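Local coordinates for uncharacterized protein YacP (Bacillus subtilis, PDB 5MQ8) that is a PIN-family endoribonuclease, also called Rae1, involved in ribosome-dependent mRNA decay, at residues G8-I12 / A101-Y105; H55-L60 / F73-N77; T79-E85 / E107-I111. All blocks are in the same frame, centred on the assembly; numbering follows the deposited sequence.

How the interactions relate
Chain segments that follow parallel strands often meet at one end of the sheet, and these three contacts show how their chemistry follows from their place there. Interactions 1 and 3 are partly buried, and each has a side-chain oxygen accepting from a backbone amide, joined by apolar packing and water, while interaction 2 is a surface contact of two loops built round one phenylalanine. Interactions 1 and 3 draw on the same loop between strands 98-101 and 117-119, and Asp104 OD2 lies 2.9 Å from Trp109 NE1, a probable hydrogen bond. Interaction 2 meets interaction 1 through Tyr9 packing on Leu56 and Val57, and interaction 3 through Thr74 against Thr79 and Ala80.

Interaction 1: residues G8-I12 / A101-Y105; sequences GYNMI and ATSDY
A helix that starts directly after one strand can hold the loop leaving a strand adjacent in the sheet through a single polar side chain. Residues 8-12 form the first turn of helix 8-14, closed by Ile12 N to Gly8 O at 3.2 Å. Residues 101-105 begin with the last residue of strand 98-101; Thr102 is extended (phi/psi -167/141) and the chain turns at Ser103 (-113/9). The backbones are closest at Asn10 and Thr102, with CA atoms 6.2 Å apart.

The polar part centres on Asn10, whose CB points toward the loop with chi1 in t. Its OD1 accepts a nearly straight hydrogen bond from Ser103 N at 2.8 Å. Asn10 ND2 donates to water 1 at 3.2 Å, and this water makes a weak bond to Ser103 O at 3.4 Å. The turn at Ser103 sets up an ST turn, Asp104 N donating to Thr102 OG1 at 3.2 Å; the same hydroxyl is hydrogen-bonded to Asp7.

The apolar part is Met11. With chi1 and chi2 both m, it brings CE to 4.2 Å from Ala101 CB and 3.4 Å from Ala101 O.

The pairing joins the carboxyl ends of the adjacent parallel strands 3-7 and 98-101, the end of the sheet where PIN-family nucleases generally have their active site. Met11 also packs on Leu33 of helix 23-44 and, with Ala101, on Leu124 of helix 121-145.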
ATOM      1  N   GLY A   8       3.878 -17.373 -19.564  1.00 27.92           N
ATOM      2  CA  GLY A   8       3.561 -17.382 -18.143  1.00 28.22           C
ATOM      3  C   GLY A   8       4.132 -18.533 -17.339  1.00 32.60           C
ATOM      4  O   GLY A   8       4.769 -18.304 -16.307  1.00 30.54           O
ATOM      5  N   TYR A   9       3.893 -19.773 -17.796  1.00 31.78           N
ATOM      6  CA  TYR A   9       4.398 -20.981 -17.121  1.00 32.29           C
ATOM      7  C   TYR A   9       5.931 -20.989 -17.061  1.00 34.31           C
ATOM      8  O   TYR A   9       6.494 -21.343 -16.028  1.00 34.88           O
ATOM      9  CB  TYR A   9       3.868 -22.275 -17.789  1.00 34.48           C
ATOM     10  CG  TYR A   9       4.363 -23.533 -17.107  1.00 38.12           C
ATOM     11  CD1 TYR A   9       3.891 -23.899 -15.847  1.00 40.31           C
ATOM     12  CD2 TYR A   9       5.365 -24.313 -17.681  1.00 39.82           C
ATOM     13  CE1 TYR A   9       4.367 -25.040 -15.196  1.00 41.89           C
ATOM     14  CE2 TYR A   9       5.859 -25.451 -17.033  1.00 41.04           C
ATOM     15  CZ  TYR A   9       5.343 -25.817 -15.798  1.00 50.92           C
ATOM     16  OH  TYR A   9       5.801 -26.949 -15.169  1.00 59.16           O
ATOM     17  N   ASN A  10       6.591 -20.587 -18.154  1.00 29.78           N
ATOM     18  CA  ASN A  10       8.044 -20.523 -18.209  1.00 29.29           C
ATOM     19  C   ASN A  10       8.623 -19.571 -17.170  1.00 34.30           C
ATOM     20  O   ASN A  10       9.639 -19.914 -16.556  1.00 33.58           O
ATOM     21  CB  ASN A  10       8.537 -20.156 -19.601  1.00 24.82           C
ATOM     22  CG  ASN A  10      10.028 -20.311 -19.767  1.00 39.73           C
ATOM     23  OD1 ASN A  10      10.774 -19.331 -19.856  1.00 35.49           O
ATOM     24  ND2 ASN A  10      10.492 -21.553 -19.793  1.00 28.77           N
ATOM     25  N   MET A  11       7.987 -18.380 -16.969  1.00 30.08           N
ATOM     26  CA  MET A  11       8.439 -17.391 -15.974  1.00 27.85           C
ATOM     27  C   MET A  11       8.330 -17.983 -14.600  1.00 32.00           C
ATOM     28  O   MET A  11       9.275 -17.885 -13.821  1.00 34.51           O
ATOM     29  CB  MET A  11       7.642 -16.063 -16.051  1.00 29.16           C
ATOM     30  CG  MET A  11       7.787 -15.309 -17.361  1.00 30.32           C
ATOM     31  SD  MET A  11       9.483 -15.004 -17.940  1.00 32.32           S
ATOM     32  CE  MET A  11       9.570 -16.132 -19.314  1.00 29.23           C
ATOM     33  N   ILE A  12       7.189 -18.620 -14.314  1.00 28.89           N
ATOM     34  CA  ILE A  12       6.879 -19.268 -13.040  1.00 28.86           C
ATOM     35  C   ILE A  12       7.982 -20.265 -12.636  1.00 35.64           C
ATOM     36  O   ILE A  12       8.482 -20.181 -11.524  1.00 35.27           O
ATOM     37  CB  ILE A  12       5.457 -19.892 -13.050  1.00 31.11           C
ATOM     38  CG1 ILE A  12       4.376 -18.792 -12.938  1.00 31.39           C
ATOM     39  CG2 ILE A  12       5.298 -20.941 -11.927  1.00 31.70           C
ATOM     40  CD1 ILE A  12       2.902 -19.259 -13.135  1.00 33.42           C
ATOM     41  N   ALA A 101       8.679 -13.140 -24.127  1.00 32.78           N
ATOM     42  CA  ALA A 101       9.433 -13.537 -22.944  1.00 31.61           C
ATOM     43  C   ALA A 101       9.311 -15.044 -22.725  1.00 34.34           C
ATOM     44  O   ALA A 101       8.239 -15.540 -22.357  1.00 31.90           O
ATOM     45  CB  ALA A 101       8.954 -12.771 -21.723  1.00 32.15           C
ATOM     46  N   THR A 102      10.415 -15.773 -22.997  1.00 32.17           N
ATOM     47  CA  THR A 102      10.549 -17.229 -22.839  1.00 31.34           C
ATOM     48  C   THR A 102      12.006 -17.688 -22.939  1.00 34.95           C
ATOM     49  O   THR A 102      12.771 -17.186 -23.769  1.00 32.83           O
ATOM     50  CB  THR A 102       9.612 -18.035 -23.789  1.00 32.45           C
ATOM     51  OG1 THR A 102       9.574 -19.399 -23.366  1.00 31.04           O
ATOM     52  CG2 THR A 102      10.000 -17.944 -25.273  1.00 29.94           C
ATOM     53  N   SER A 103      12.367 -18.669 -22.100  1.00 32.34           N
ATOM     54  CA  SER A 103      13.670 -19.343 -22.107  1.00 31.98           C
ATOM     55  C   SER A 103      13.482 -20.812 -22.535  1.00 36.84           C
ATOM     56  O   SER A 103      14.424 -21.598 -22.447  1.00 36.58           O
ATOM     57  CB  SER A 103      14.335 -19.264 -20.735  1.00 32.80           C
ATOM     58  OG  SER A 103      14.916 -17.985 -20.567  1.00 42.20           O
ATOM     59  N   ASP A 104      12.262 -21.179 -22.995  1.00 34.36           N
ATOM     60  CA  ASP A 104      11.956 -22.543 -23.434  1.00 33.41           C
ATOM     61  C   ASP A 104      12.478 -22.820 -24.834  1.00 39.81           C
ATOM     62  O   ASP A 104      12.276 -22.014 -25.735  1.00 40.05           O
ATOM     63  CB  ASP A 104      10.452 -22.832 -23.372  1.00 33.67           C
ATOM     64  CG  ASP A 104      10.085 -24.187 -23.962  1.00 39.56           C
ATOM     65  OD1 ASP A 104      10.266 -25.216 -23.256  1.00 37.91           O
ATOM     66  OD2 ASP A 104       9.685 -24.229 -25.153  1.00 41.93           O
ATOM     67  N   TYR A 105      13.058 -24.018 -25.037  1.00 38.54           N
ATOM     68  CA  TYR A 105      13.543 -24.449 -26.348  1.00 38.88           C
ATOM     69  C   TYR A 105      12.963 -25.817 -26.747  1.00 42.10           C
ATOM     70  O   TYR A 105      13.335 -26.353 -27.787  1.00 43.88           O
ATOM     71  CB  TYR A 105      15.078 -24.404 -26.416  1.00 41.16           C
ATOM     72  CG  TYR A 105      15.644 -22.999 -26.461  1.00 44.68           C
ATOM     73  CD1 TYR A 105      15.971 -22.320 -25.291  1.00 46.99           C
ATOM     74  CD2 TYR A 105      15.883 -22.359 -27.678  1.00 46.17           C
ATOM     75  CE1 TYR A 105      16.505 -21.029 -25.328  1.00 49.55           C
ATOM     76  CE2 TYR A 105      16.426 -21.073 -27.728  1.00 47.24           C
ATOM     77  CZ  TYR A 105      16.734 -20.412 -26.549  1.00 56.65           C
ATOM     78  OH  TYR A 105      17.257 -19.142 -26.588  1.00 60.94           O
TER
HETATM   79  O   HOH W   1      13.317 -23.116 -19.652  1.00 68.20           O

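Interaction 2: residues H55-L60 / F73-N77; sequences HLVKGL and FTKEN
Where two loops lie side by side at a protein surface, one aromatic ring can do most of the joining. Here it is Phe73, the last residue of strand 70-73, whose CB points toward residues 55-60 with chi1 in m. The opposing chain is irregular but extended from Val57 to Gly59, and curves round the ring, the Gly59 and Phe73 CA atoms lying 7.4 Å apart. Val57 O comes up to the ring edge, 3.5 Å from Phe73 CE2, Lys58 O lies 3.3 Å from Phe73 CZ, and Gly59 CA makes an off-centre CH-pi contact 4.1 Å from the ring centroid. Leu60 CD1 packs 4.0 Å from Phe73 CE1.

His55 and Glu76 form a second, exposed point of contact, with CA atoms 7.8 Å apart. His55, chi1 in m, directs NE2 to Glu76 O at 2.8 Å in a weak, bent hydrogen bond.

The contact joins two loops leaving the carboxyl ends of adjacent parallel strands, 47-52 and 70-73. Phe73 also meets Phe52, and Val57 and Leu60 rest on Arg30 of helix 23-44.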
ATOM      1  N   HIS A  55      -3.210 -26.434 -19.156  1.00 44.95           N
ATOM      2  CA  HIS A  55      -2.988 -27.737 -18.519  1.00 46.41           C
ATOM      3  C   HIS A  55      -1.998 -27.693 -17.356  1.00 51.84           C
ATOM      4  O   HIS A  55      -1.956 -28.643 -16.565  1.00 52.25           O
ATOM      5  CB  HIS A  55      -2.590 -28.808 -19.541  1.00 47.32           C
ATOM      6  CG  HIS A  55      -3.746 -29.206 -20.394  1.00 50.97           C
ATOM      7  ND1 HIS A  55      -4.759 -30.024 -19.905  1.00 52.83           N
ATOM      8  CD2 HIS A  55      -4.076 -28.795 -21.638  1.00 52.77           C
ATOM      9  CE1 HIS A  55      -5.644 -30.116 -20.881  1.00 52.41           C
ATOM     10  NE2 HIS A  55      -5.279 -29.387 -21.940  1.00 52.80           N
ATOM     11  N   LEU A  56      -1.213 -26.603 -17.240  1.00 47.01           N
ATOM     12  CA  LEU A  56      -0.207 -26.467 -16.178  1.00 45.98           C
ATOM     13  C   LEU A  56      -0.544 -25.394 -15.136  1.00 48.18           C
ATOM     14  O   LEU A  56      -0.129 -25.510 -13.977  1.00 48.54           O
ATOM     15  CB  LEU A  56       1.184 -26.197 -16.783  1.00 45.77           C
ATOM     16  CG  LEU A  56       1.699 -27.202 -17.826  1.00 49.82           C
ATOM     17  CD1 LEU A  56       2.682 -26.548 -18.767  1.00 48.88           C
ATOM     18  CD2 LEU A  56       2.327 -28.415 -17.161  1.00 53.02           C
ATOM     19  N   VAL A  57      -1.255 -24.332 -15.547  1.00 42.06           N
ATOM     20  CA  VAL A  57      -1.587 -23.234 -14.643  1.00 40.98           C
ATOM     21  C   VAL A  57      -3.091 -23.154 -14.407  1.00 45.15           C
ATOM     22  O   VAL A  57      -3.877 -23.251 -15.355  1.00 44.62           O
ATOM     23  CB  VAL A  57      -0.989 -21.873 -15.114  1.00 44.00           C
ATOM     24  CG1 VAL A  57      -1.226 -20.761 -14.081  1.00 43.34           C
ATOM     25  CG2 VAL A  57       0.504 -21.997 -15.432  1.00 43.20           C
ATOM     26  N   LYS A  58      -3.467 -22.960 -13.128  1.00 42.63           N
ATOM     27  CA  LYS A  58      -4.835 -22.822 -12.635  1.00 43.37           C
ATOM     28  C   LYS A  58      -5.554 -21.681 -13.355  1.00 49.15           C
ATOM     29  O   LYS A  58      -5.022 -20.569 -13.445  1.00 47.70           O
ATOM     30  CB  LYS A  58      -4.801 -22.582 -11.112  1.00 46.02           C
ATOM     31  CG  LYS A  58      -6.132 -22.232 -10.459  1.00 59.47           C
ATOM     32  CD  LYS A  58      -6.944 -23.425  -9.997  1.00 70.64           C
ATOM     33  CE  LYS A  58      -8.412 -23.079  -9.890  1.00 85.87           C
ATOM     34  NZ  LYS A  58      -8.690 -22.106  -8.793  1.00 96.93           N
ATOM     35  N   GLY A  59      -6.744 -21.990 -13.871  1.00 48.55           N
ATOM     36  CA  GLY A  59      -7.601 -21.039 -14.567  1.00 49.37           C
ATOM     37  C   GLY A  59      -8.154 -19.984 -13.631  1.00 57.01           C
ATOM     38  O   GLY A  59      -8.279 -20.217 -12.420  1.00 55.29           O
ATOM     39  N   LEU A  60      -8.440 -18.801 -14.190  1.00 58.40           N
ATOM     40  CA  LEU A  60      -8.972 -17.642 -13.474  1.00 60.56           C
ATOM     41  C   LEU A  60     -10.363 -17.903 -12.884  1.00 71.01           C
ATOM     42  O   LEU A  60     -10.619 -17.498 -11.744  1.00 71.44           O
ATOM     43  CB  LEU A  60      -8.997 -16.419 -14.413  1.00 60.26           C
ATOM     44  CG  LEU A  60      -7.944 -15.317 -14.213  1.00 64.81           C
ATOM     45  CD1 LEU A  60      -6.600 -15.855 -13.743  1.00 64.70           C
ATOM     46  CD2 LEU A  60      -7.751 -14.523 -15.491  1.00 67.50           C
ATOM     47  N   PHE A  73      -5.473 -17.902 -21.544  1.00 34.49           N
ATOM     48  CA  PHE A  73      -5.207 -19.312 -21.333  1.00 34.66           C
ATOM     49  C   PHE A  73      -5.306 -20.020 -22.683  1.00 41.46           C
ATOM     50  O   PHE A  73      -6.136 -19.639 -23.511  1.00 41.77           O
ATOM     51  CB  PHE A  73      -6.168 -19.910 -20.290  1.00 35.66           C
ATOM     52  CG  PHE A  73      -5.780 -19.575 -18.868  1.00 36.13           C
ATOM     53  CD1 PHE A  73      -6.084 -18.337 -18.319  1.00 39.40           C
ATOM     54  CD2 PHE A  73      -5.081 -20.484 -18.088  1.00 37.50           C
ATOM     55  CE1 PHE A  73      -5.703 -18.014 -17.012  1.00 39.67           C
ATOM     56  CE2 PHE A  73      -4.709 -20.165 -16.779  1.00 40.46           C
ATOM     57  CZ  PHE A  73      -5.015 -18.924 -16.253  1.00 38.67           C
ATOM     58  N   THR A  74      -4.427 -21.011 -22.932  1.00 38.99           N
ATOM     59  CA  THR A  74      -4.447 -21.771 -24.190  1.00 39.03           C
ATOM     60  C   THR A  74      -5.698 -22.672 -24.251  1.00 45.65           C
ATOM     61  O   THR A  74      -6.346 -22.891 -23.226  1.00 43.77           O
ATOM     62  CB  THR A  74      -3.160 -22.608 -24.353  1.00 39.80           C
ATOM     63  OG1 THR A  74      -3.020 -23.507 -23.250  1.00 40.28           O
ATOM     64  CG2 THR A  74      -1.914 -21.762 -24.520  1.00 33.05           C
ATOM     65  N   LYS A  75      -6.047 -23.168 -25.462  1.00 46.78           N
ATOM     66  CA  LYS A  75      -7.135 -24.130 -25.667  1.00 48.72           C
ATOM     67  C   LYS A  75      -6.568 -25.510 -25.317  1.00 56.59           C
ATOM     68  O   LYS A  75      -5.366 -25.620 -25.046  1.00 57.91           O
ATOM     69  CB  LYS A  75      -7.613 -24.141 -27.138  1.00 51.99           C
ATOM     70  CG  LYS A  75      -8.326 -22.882 -27.617  1.00 64.51           C
ATOM     71  CD  LYS A  75      -9.851 -22.941 -27.515  1.00 75.35           C
ATOM     72  CE  LYS A  75     -10.502 -23.579 -28.721  1.00 83.90           C
ATOM     73  NZ  LYS A  75     -11.979 -23.610 -28.585  1.00 90.33           N
ATOM     74  N   GLU A  76      -7.406 -26.564 -25.437  1.00 54.77           N
ATOM     75  CA  GLU A  76      -7.125 -27.967 -25.089  1.00 55.27           C
ATOM     76  C   GLU A  76      -5.727 -28.519 -25.528  1.00 57.14           C
ATOM     77  O   GLU A  76      -4.924 -28.816 -24.643  1.00 57.53           O
ATOM     78  CB  GLU A  76      -8.254 -28.898 -25.570  1.00 57.21           C
ATOM     79  CG  GLU A  76      -8.487 -30.076 -24.629  1.00 72.77           C
ATOM     80  CD  GLU A  76      -9.738 -30.895 -24.897  1.00106.24           C
ATOM     81  OE1 GLU A  76     -10.824 -30.496 -24.418  1.00103.40           O
ATOM     82  OE2 GLU A  76      -9.627 -31.949 -25.565  1.00105.84           O
ATOM     83  N   ASN A  77      -5.438 -28.690 -26.831  1.00 51.02           N
ATOM     84  CA  ASN A  77      -4.128 -29.247 -27.224  1.00 50.11           C
ATOM     85  C   ASN A  77      -3.184 -28.194 -27.795  1.00 50.76           C
ATOM     86  O   ASN A  77      -2.280 -28.492 -28.593  1.00 51.24           O
ATOM     87  CB  ASN A  77      -4.297 -30.440 -28.172  1.00 54.90           C
ATOM     88  CG  ASN A  77      -4.723 -31.705 -27.464  1.00 87.62           C
ATOM     89  OD1 ASN A  77      -5.909 -32.043 -27.393  1.00 84.21           O
ATOM     90  ND2 ASN A  77      -3.760 -32.427 -26.916  1.00 81.34           N
TER

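Interaction 3: residues T79-E85 / E107-I111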
ATOM      1  N   THR A  79      -0.363 -25.203 -27.294  1.00 34.45           N
ATOM      2  CA  THR A  79       0.747 -24.804 -26.431  1.00 33.95           C
ATOM      3  C   THR A  79       0.857 -23.275 -26.449  1.00 37.06           C
ATOM      4  O   THR A  79       0.339 -22.628 -27.364  1.00 35.50           O
ATOM      5  CB  THR A  79       2.056 -25.468 -26.874  1.00 42.07           C
ATOM      6  OG1 THR A  79       2.232 -25.242 -28.271  1.00 42.37           O
ATOM      7  CG2 THR A  79       2.088 -26.971 -26.569  1.00 39.46           C
ATOM      8  N   ALA A  80       1.543 -22.711 -25.442  1.00 33.71           N
ATOM      9  CA  ALA A  80       1.752 -21.282 -25.272  1.00 32.89           C
ATOM     10  C   ALA A  80       2.397 -20.651 -26.492  1.00 37.13           C
ATOM     11  O   ALA A  80       1.964 -19.576 -26.885  1.00 37.98           O
ATOM     12  CB  ALA A  80       2.576 -21.006 -24.021  1.00 33.47           C
ATOM     13  N   ASP A  81       3.377 -21.331 -27.132  1.00 33.24           N
ATOM     14  CA  ASP A  81       4.038 -20.806 -28.330  1.00 32.56           C
ATOM     15  C   ASP A  81       3.082 -20.648 -29.523  1.00 35.26           C
ATOM     16  O   ASP A  81       3.281 -19.746 -30.330  1.00 34.11           O
ATOM     17  CB  ASP A  81       5.288 -21.622 -28.709  1.00 33.82           C
ATOM     18  CG  ASP A  81       5.025 -23.013 -29.212  1.00 38.90           C
ATOM     19  OD1 ASP A  81       4.467 -23.810 -28.454  1.00 39.23           O
ATOM     20  OD2 ASP A  81       5.456 -23.326 -30.338  1.00 42.34           O
ATOM     21  N   GLU A  82       2.059 -21.517 -29.622  1.00 32.09           N
ATOM     22  CA  GLU A  82       1.050 -21.473 -30.688  1.00 32.45           C
ATOM     23  C   GLU A  82       0.105 -20.286 -30.470  1.00 37.53           C
ATOM     24  O   GLU A  82      -0.161 -19.542 -31.418  1.00 38.09           O
ATOM     25  CB  GLU A  82       0.273 -22.796 -30.780  1.00 33.39           C
ATOM     26  CG  GLU A  82       1.134 -23.948 -31.279  1.00 38.96           C
ATOM     27  CD  GLU A  82       0.538 -25.343 -31.194  1.00 59.30           C
ATOM     28  OE1 GLU A  82      -0.466 -25.535 -30.471  1.00 44.49           O
ATOM     29  OE2 GLU A  82       1.112 -26.261 -31.821  1.00 61.27           O
ATOM     30  N   ARG A  83      -0.338 -20.069 -29.212  1.00 33.45           N
ATOM     31  CA  ARG A  83      -1.186 -18.931 -28.858  1.00 33.31           C
ATOM     32  C   ARG A  83      -0.431 -17.616 -29.027  1.00 34.96           C
ATOM     33  O   ARG A  83      -0.976 -16.673 -29.591  1.00 34.44           O
ATOM     34  CB  ARG A  83      -1.805 -19.080 -27.453  1.00 33.03           C
ATOM     35  CG  ARG A  83      -2.715 -17.911 -27.024  1.00 40.26           C
ATOM     36  CD  ARG A  83      -3.905 -17.670 -27.949  1.00 38.64           C
ATOM     37  NE  ARG A  83      -4.809 -18.813 -27.920  1.00 34.31           N
ATOM     38  CZ  ARG A  83      -6.081 -18.775 -27.546  1.00 52.97           C
ATOM     39  NH1 ARG A  83      -6.658 -17.619 -27.241  1.00 32.87           N
ATOM     40  NH2 ARG A  83      -6.798 -19.886 -27.513  1.00 50.00           N
ATOM     41  N   ILE A  84       0.838 -17.579 -28.599  1.00 30.61           N
ATOM     42  CA  ILE A  84       1.706 -16.411 -28.734  1.00 29.80           C
ATOM     43  C   ILE A  84       1.866 -16.028 -30.231  1.00 37.57           C
ATOM     44  O   ILE A  84       1.762 -14.845 -30.568  1.00 38.37           O
ATOM     45  CB  ILE A  84       3.041 -16.600 -27.965  1.00 30.55           C
ATOM     46  CG1 ILE A  84       2.805 -16.378 -26.454  1.00 30.37           C
ATOM     47  CG2 ILE A  84       4.129 -15.663 -28.487  1.00 28.38           C
ATOM     48  CD1 ILE A  84       3.870 -16.919 -25.511  1.00 22.54           C
ATOM     49  N   GLU A  85       2.031 -17.031 -31.118  1.00 34.72           N
ATOM     50  CA  GLU A  85       2.120 -16.800 -32.569  1.00 35.28           C
ATOM     51  C   GLU A  85       0.808 -16.178 -33.107  1.00 37.27           C
ATOM     52  O   GLU A  85       0.869 -15.218 -33.869  1.00 37.71           O
ATOM     53  CB  GLU A  85       2.437 -18.116 -33.304  1.00 37.01           C
ATOM     54  CG  GLU A  85       2.689 -17.949 -34.796  1.00 44.95           C
ATOM     55  CD  GLU A  85       2.804 -19.242 -35.580  1.00 63.40           C
ATOM     56  OE1 GLU A  85       3.685 -19.313 -36.465  1.00 56.50           O
ATOM     57  OE2 GLU A  85       2.023 -20.183 -35.312  1.00 50.62           O
ATOM     58  N   GLU A 107       9.687 -26.267 -27.443  1.00 34.14           N
ATOM     59  CA  GLU A 107       8.663 -25.984 -28.446  1.00 33.91           C
ATOM     60  C   GLU A 107       9.260 -25.376 -29.694  1.00 38.11           C
ATOM     61  O   GLU A 107      10.404 -24.916 -29.684  1.00 37.66           O
ATOM     62  CB  GLU A 107       7.538 -25.098 -27.871  1.00 35.37           C
ATOM     63  CG  GLU A 107       6.745 -25.714 -26.724  1.00 38.11           C
ATOM     64  CD  GLU A 107       5.972 -26.986 -26.993  1.00 50.62           C
ATOM     65  OE1 GLU A 107       5.639 -27.672 -26.007  1.00 54.83           O
ATOM     66  OE2 GLU A 107       5.674 -27.295 -28.169  1.00 42.62           O
ATOM     67  N   GLN A 108       8.481 -25.379 -30.775  1.00 36.77           N
ATOM     68  CA  GLN A 108       8.893 -24.852 -32.073  1.00 37.39           C
ATOM     69  C   GLN A 108       9.236 -23.380 -32.066  1.00 41.12           C
ATOM     70  O   GLN A 108      10.242 -23.001 -32.670  1.00 40.82           O
ATOM     71  CB  GLN A 108       7.835 -25.138 -33.150  1.00 39.00           C
ATOM     72  CG  GLN A 108       7.967 -26.483 -33.886  1.00 55.63           C
ATOM     73  CD  GLN A 108       9.355 -27.096 -33.965  1.00 71.54           C
ATOM     74  OE1 GLN A 108       9.805 -27.791 -33.046  1.00 64.48           O
ATOM     75  NE2 GLN A 108      10.063 -26.844 -35.058  1.00 63.23           N
ATOM     76  N   TRP A 109       8.405 -22.543 -31.384  1.00 37.22           N
ATOM     77  CA  TRP A 109       8.573 -21.084 -31.318  1.00 35.84           C
ATOM     78  C   TRP A 109       8.725 -20.503 -32.732  1.00 40.33           C
ATOM     79  O   TRP A 109       9.647 -19.737 -33.002  1.00 40.30           O
ATOM     80  CB  TRP A 109       9.723 -20.687 -30.367  1.00 33.98           C
ATOM     81  CG  TRP A 109       9.402 -20.994 -28.935  1.00 34.91           C
ATOM     82  CD1 TRP A 109       9.842 -22.062 -28.209  1.00 37.82           C
ATOM     83  CD2 TRP A 109       8.446 -20.309 -28.108  1.00 34.60           C
ATOM     84  NE1 TRP A 109       9.252 -22.067 -26.969  1.00 37.64           N
ATOM     85  CE2 TRP A 109       8.374 -21.012 -26.884  1.00 38.49           C
ATOM     86  CE3 TRP A 109       7.651 -19.154 -28.277  1.00 35.08           C
ATOM     87  CZ2 TRP A 109       7.520 -20.616 -25.843  1.00 36.85           C
ATOM     88  CZ3 TRP A 109       6.819 -18.752 -27.238  1.00 35.75           C
ATOM     89  CH2 TRP A 109       6.752 -19.485 -26.042  1.00 36.18           C
ATOM     90  N   ALA A 110       7.812 -20.908 -33.639  1.00 38.42           N
ATOM     91  CA  ALA A 110       7.769 -20.494 -35.052  1.00 38.75           C
ATOM     92  C   ALA A 110       7.735 -18.975 -35.240  1.00 46.00           C
ATOM     93  O   ALA A 110       8.236 -18.484 -36.249  1.00 47.13           O
ATOM     94  CB  ALA A 110       6.581 -21.138 -35.748  1.00 38.98           C
ATOM     95  N   ILE A 111       7.204 -18.229 -34.239  1.00 42.90           N
ATOM     96  CA  ILE A 111       7.111 -16.769 -34.252  1.00 42.64           C
ATOM     97  C   ILE A 111       8.494 -16.079 -34.293  1.00 46.11           C
ATOM     98  O   ILE A 111       8.585 -14.936 -34.752  1.00 45.30           O
ATOM     99  CB  ILE A 111       6.220 -16.264 -33.079  1.00 46.02           C
ATOM    100  CG1 ILE A 111       5.701 -14.828 -33.350  1.00 46.53           C
ATOM    101  CG2 ILE A 111       6.906 -16.408 -31.698  1.00 46.97           C
ATOM    102  CD1 ILE A 111       5.698 -13.935 -32.175  1.00 55.29           C
TER
HETATM  103  O   HOH W   2       5.438 -19.403 -31.853  1.00 36.71           O
HETATM  104  O   HOH W   3       5.236 -22.073 -32.720  1.00 39.31           O
HETATM  105  O   HOH W   4       5.679 -26.051 -30.598  1.00 42.49           O
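Rotamers decide what a short helix can offer to a passing loop, and Asp81 illustrates the point. Its p rotamer (chi1 69°) sends the carboxylate across to residues 107-111, where OD2 accepts from Trp109 N at 3.2 Å, while OD1 takes the Thr79 OG1 hydroxyl at 2.7 Å. The Thr79 side chain, at the N-cap position, makes no capping bond; Thr79 N donates to Glu82 OE1 at 3.2 Å across the first turn.

Trp109 adopts a left-handed backbone conformation (phi 51°, psi 49°). Its CB points away from the helix, but chi1 in m swings the indole back beneath Asp81, whose CB sits over the six-membered ring, 3.3 Å from the centroid, in a CH-pi contact. Ile84 CD1 meets the ring edge at Trp109 CZ3, 3.9 Å away, and Ile84 CG2 lies 4.3 Å from Ile111 CG2. Trp109 NE1 is bonded to Asp104. Glu85 is extended, chi1 and chi2 both t, with OE1 3.5 Å from Ala110 CB and hydrogen-bonded to Gln114.

Waters 2 and 3 link Asp81 O to Ile111 N and Asp81 OD2 to Ala110 N. Water 4 accepts from Gln108 N.

Asp81 OD1 and Glu107 OE2 lie 3.7 Å apart; the Thr79 hydroxyl donates to Asp81, and water 4 to both carboxylates. Such close acidic groups are consistent with the metal-dependent sites of PIN-family nucleases, although the contact establishes no catalytic role.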